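Local coordinates for probable starch synthase 4, chloroplastic/amyloplastic (Arabidopsis thaliana, PDB 6GNE), which is a probable chloroplast or amyloplast starch synthase with a two-domain GT-B glycosyltransferase fold, at residues V46-P51 with E90-H95. Residues are numbered along the deposited sequence; the frame is centred on the assembly and turned at random.
Sequences VEIILP and EGLPVH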
ATOM      1  N   VAL A  46     -13.018  14.264   6.991  1.00 48.07           N
ATOM      2  CA  VAL A  46     -12.662  13.027   6.298  1.00 46.25           C
ATOM      3  C   VAL A  46     -13.382  11.868   6.958  1.00 46.09           C
ATOM      4  O   VAL A  46     -13.406  11.763   8.190  1.00 48.76           O
ATOM      5  CB  VAL A  46     -11.142  12.791   6.403  1.00 46.13           C
ATOM      6  CG1 VAL A  46     -10.753  11.416   5.862  1.00 44.42           C
ATOM      7  CG2 VAL A  46     -10.379  13.916   5.698  1.00 45.92           C
ATOM      8  N   GLU A  47     -13.981  11.010   6.156  1.00 45.17           N
ATOM      9  CA  GLU A  47     -14.687   9.815   6.657  1.00 45.42           C
ATOM     10  C   GLU A  47     -14.326   8.624   5.785  1.00 43.79           C
ATOM     11  O   GLU A  47     -14.070   8.764   4.575  1.00 43.35           O
ATOM     12  CB  GLU A  47     -16.196   9.991   6.577  1.00 47.93           C
ATOM     13  CG  GLU A  47     -16.856  10.686   7.753  1.00 50.33           C
ATOM     14  CD  GLU A  47     -18.337  10.936   7.515  1.00 53.07           C
ATOM     15  OE1 GLU A  47     -18.913  10.307   6.583  1.00 53.12           O
ATOM     16  OE2 GLU A  47     -18.916  11.695   8.332  1.00 56.58           O
ATOM     17  N   ILE A  48     -14.319   7.443   6.382  1.00 41.99           N
ATOM     18  CA  ILE A  48     -13.940   6.242   5.661  1.00 40.12           C
ATOM     19  C   ILE A  48     -15.024   5.196   5.745  1.00 39.60           C
ATOM     20  O   ILE A  48     -15.633   5.046   6.779  1.00 40.21           O
ATOM     21  CB  ILE A  48     -12.596   5.732   6.173  1.00 39.37           C
ATOM     22  CG1 ILE A  48     -11.532   6.782   5.824  1.00 39.89           C
ATOM     23  CG2 ILE A  48     -12.241   4.400   5.517  1.00 38.42           C
ATOM     24  CD1 ILE A  48     -10.331   6.727   6.710  1.00 41.29           C
ATOM     25  N   ILE A  49     -15.270   4.516   4.632  1.00 38.33           N
ATOM     26  CA  ILE A  49     -16.220   3.424   4.573  1.00 39.18           C
ATOM     27  C   ILE A  49     -15.471   2.147   4.201  1.00 38.50           C
ATOM     28  O   ILE A  49     -14.819   2.115   3.170  1.00 36.93           O
ATOM     29  CB  ILE A  49     -17.359   3.703   3.581  1.00 39.97           C
ATOM     30  CG1 ILE A  49     -18.135   4.967   4.015  1.00 41.23           C
ATOM     31  CG2 ILE A  49     -18.293   2.493   3.469  1.00 40.50           C
ATOM     32  CD1 ILE A  49     -19.150   5.469   2.998  1.00 42.61           C
ATOM     33  N   LEU A  50     -15.567   1.131   5.081  1.00 39.40           N
ATOM     34  CA  LEU A  50     -14.936  -0.184   4.926  1.00 39.09           C
ATOM     35  C   LEU A  50     -15.947  -1.292   5.043  1.00 39.82           C
ATOM     36  O   LEU A  50     -17.031  -1.068   5.552  1.00 42.40           O
ATOM     37  CB  LEU A  50     -13.911  -0.429   6.050  1.00 39.25           C
ATOM     38  CG  LEU A  50     -12.740   0.532   6.165  1.00 38.95           C
ATOM     39  CD1 LEU A  50     -11.904   0.184   7.367  1.00 39.53           C
ATOM     40  CD2 LEU A  50     -11.900   0.509   4.906  1.00 37.93           C
ATOM     41  N   PRO A  51     -15.592  -2.498   4.604  1.00 39.20           N
ATOM     42  CA  PRO A  51     -16.366  -3.634   5.035  1.00 41.02           C
ATOM     43  C   PRO A  51     -16.080  -3.965   6.494  1.00 41.42           C
ATOM     44  O   PRO A  51     -15.026  -3.631   7.012  1.00 39.83           O
ATOM     45  CB  PRO A  51     -15.868  -4.777   4.141  1.00 40.73           C
ATOM     46  CG  PRO A  51     -15.149  -4.122   3.009  1.00 39.69           C
ATOM     47  CD  PRO A  51     -14.561  -2.890   3.634  1.00 38.57           C
ATOM     48  N   GLU A  90      -7.766   5.705  14.733  1.00 46.99           N
ATOM     49  CA  GLU A  90      -6.741   6.726  14.788  1.00 49.02           C
ATOM     50  C   GLU A  90      -7.214   8.133  14.441  1.00 47.93           C
ATOM     51  O   GLU A  90      -6.643   8.830  13.595  1.00 46.95           O
ATOM     52  CB  GLU A  90      -5.500   6.233  14.033  1.00 51.36           C
ATOM     53  CG  GLU A  90      -4.658   5.353  14.991  1.00 52.98           C
ATOM     54  CD  GLU A  90      -3.561   4.568  14.313  1.00 52.73           C
ATOM     55  OE1 GLU A  90      -3.097   5.032  13.244  1.00 50.43           O
ATOM     56  OE2 GLU A  90      -3.201   3.496  14.873  1.00 55.87           O
ATOM     57  N   GLY A  91      -8.292   8.517  15.121  1.00 48.00           N
ATOM     58  CA  GLY A  91      -8.909   9.820  14.946  1.00 48.51           C
ATOM     59  C   GLY A  91      -9.800   9.961  13.728  1.00 47.36           C
ATOM     60  O   GLY A  91     -10.449  10.980  13.595  1.00 49.86           O
ATOM     61  N   LEU A  92      -9.848   8.975  12.831  1.00 44.00           N
ATOM     62  CA  LEU A  92     -10.750   9.054  11.685  1.00 43.25           C
ATOM     63  C   LEU A  92     -12.091   8.372  11.995  1.00 42.46           C
ATOM     64  O   LEU A  92     -12.102   7.276  12.527  1.00 42.60           O
ATOM     65  CB  LEU A  92     -10.105   8.428  10.440  1.00 41.87           C
ATOM     66  CG  LEU A  92      -8.882   9.197   9.953  1.00 41.74           C
ATOM     67  CD1 LEU A  92      -8.041   8.308   9.079  1.00 40.92           C
ATOM     68  CD2 LEU A  92      -9.255  10.491   9.260  1.00 43.20           C
ATOM     69  N   PRO A  93     -13.217   9.008  11.650  1.00 42.09           N
ATOM     70  CA  PRO A  93     -14.487   8.277  11.698  1.00 42.60           C
ATOM     71  C   PRO A  93     -14.577   7.208  10.614  1.00 40.87           C
ATOM     72  O   PRO A  93     -14.235   7.468   9.479  1.00 38.84           O
ATOM     73  CB  PRO A  93     -15.556   9.367  11.460  1.00 44.13           C
ATOM     74  CG  PRO A  93     -14.841  10.665  11.524  1.00 44.97           C
ATOM     75  CD  PRO A  93     -13.399  10.395  11.206  1.00 43.08           C
ATOM     76  N   VAL A  94     -15.032   6.015  10.978  1.00 41.58           N
ATOM     77  CA  VAL A  94     -15.160   4.912  10.037  1.00 41.28           C
ATOM     78  C   VAL A  94     -16.547   4.297  10.134  1.00 43.43           C
ATOM     79  O   VAL A  94     -17.117   4.213  11.219  1.00 45.80           O
ATOM     80  CB  VAL A  94     -14.104   3.825  10.313  1.00 41.01           C
ATOM     81  CG1 VAL A  94     -14.139   2.749   9.229  1.00 40.69           C
ATOM     82  CG2 VAL A  94     -12.719   4.473  10.391  1.00 39.96           C
ATOM     83  N   HIS A  95     -17.081   3.897   8.982  1.00 43.15           N
ATOM     84  CA  HIS A  95     -18.337   3.173   8.849  1.00 43.81           C
ATOM     85  C   HIS A  95     -17.979   1.809   8.291  1.00 42.74           C
ATOM     86  O   HIS A  95     -17.429   1.711   7.208  1.00 40.56           O
ATOM     87  CB  HIS A  95     -19.309   3.908   7.903  1.00 44.99           C
ATOM     88  CG  HIS A  95     -19.974   5.094   8.533  1.00 47.11           C
ATOM     89  ND1 HIS A  95     -19.412   6.357   8.517  1.00 47.15           N
ATOM     90  CD2 HIS A  95     -21.136   5.201   9.232  1.00 48.87           C
ATOM     91  CE1 HIS A  95     -20.209   7.191   9.168  1.00 48.80           C
ATOM     92  NE2 HIS A  95     -21.254   6.515   9.620  1.00 49.73           N
TER
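Strands 46-51 and 92-95 pair in parallel within the N-terminal sheet of the GT-B fold, with Ile48 opposite Val94 and Ile49 opposite His95. Three backbone hydrogen bonds join them: Ile48 N to Pro93 O (3.1 Å), His95 N to Ile48 O (2.9 Å) and Leu50 N to His95 O (2.9 Å). Ile48 and His95 thus each use both N-H and C=O across the pair.

On one face, CD1 of Ile48 meets CD1 of Leu92 at 3.7 Å, while the other branch of that leucine, CD2, lies 3.8 Å from Val46 CG1. Val94 CG1, anti to its backbone N (chi1 -174°), comes within 3.9 Å of Leu50 CD1. The other face carries Ile49, whose CG1 approaches His95 CB, and Glu47, whose side chain crosses that of Pro93 at about a right angle, with Glu47 CG 4.1 Å from Pro93 CB. Glu47 OE1 is hydrogen-bonded to Tyr11 OH and sits oblique to the imidazole of His95.

Strand 11-15 flanks 46-51 on its far edge, and strand 78-89 pairs antiparallel with 92-100. Helix 27-41 reaches Val46 and Leu92 through Leu39 and Gln40, whereas helix 117-134 packs on Ile49 and His95.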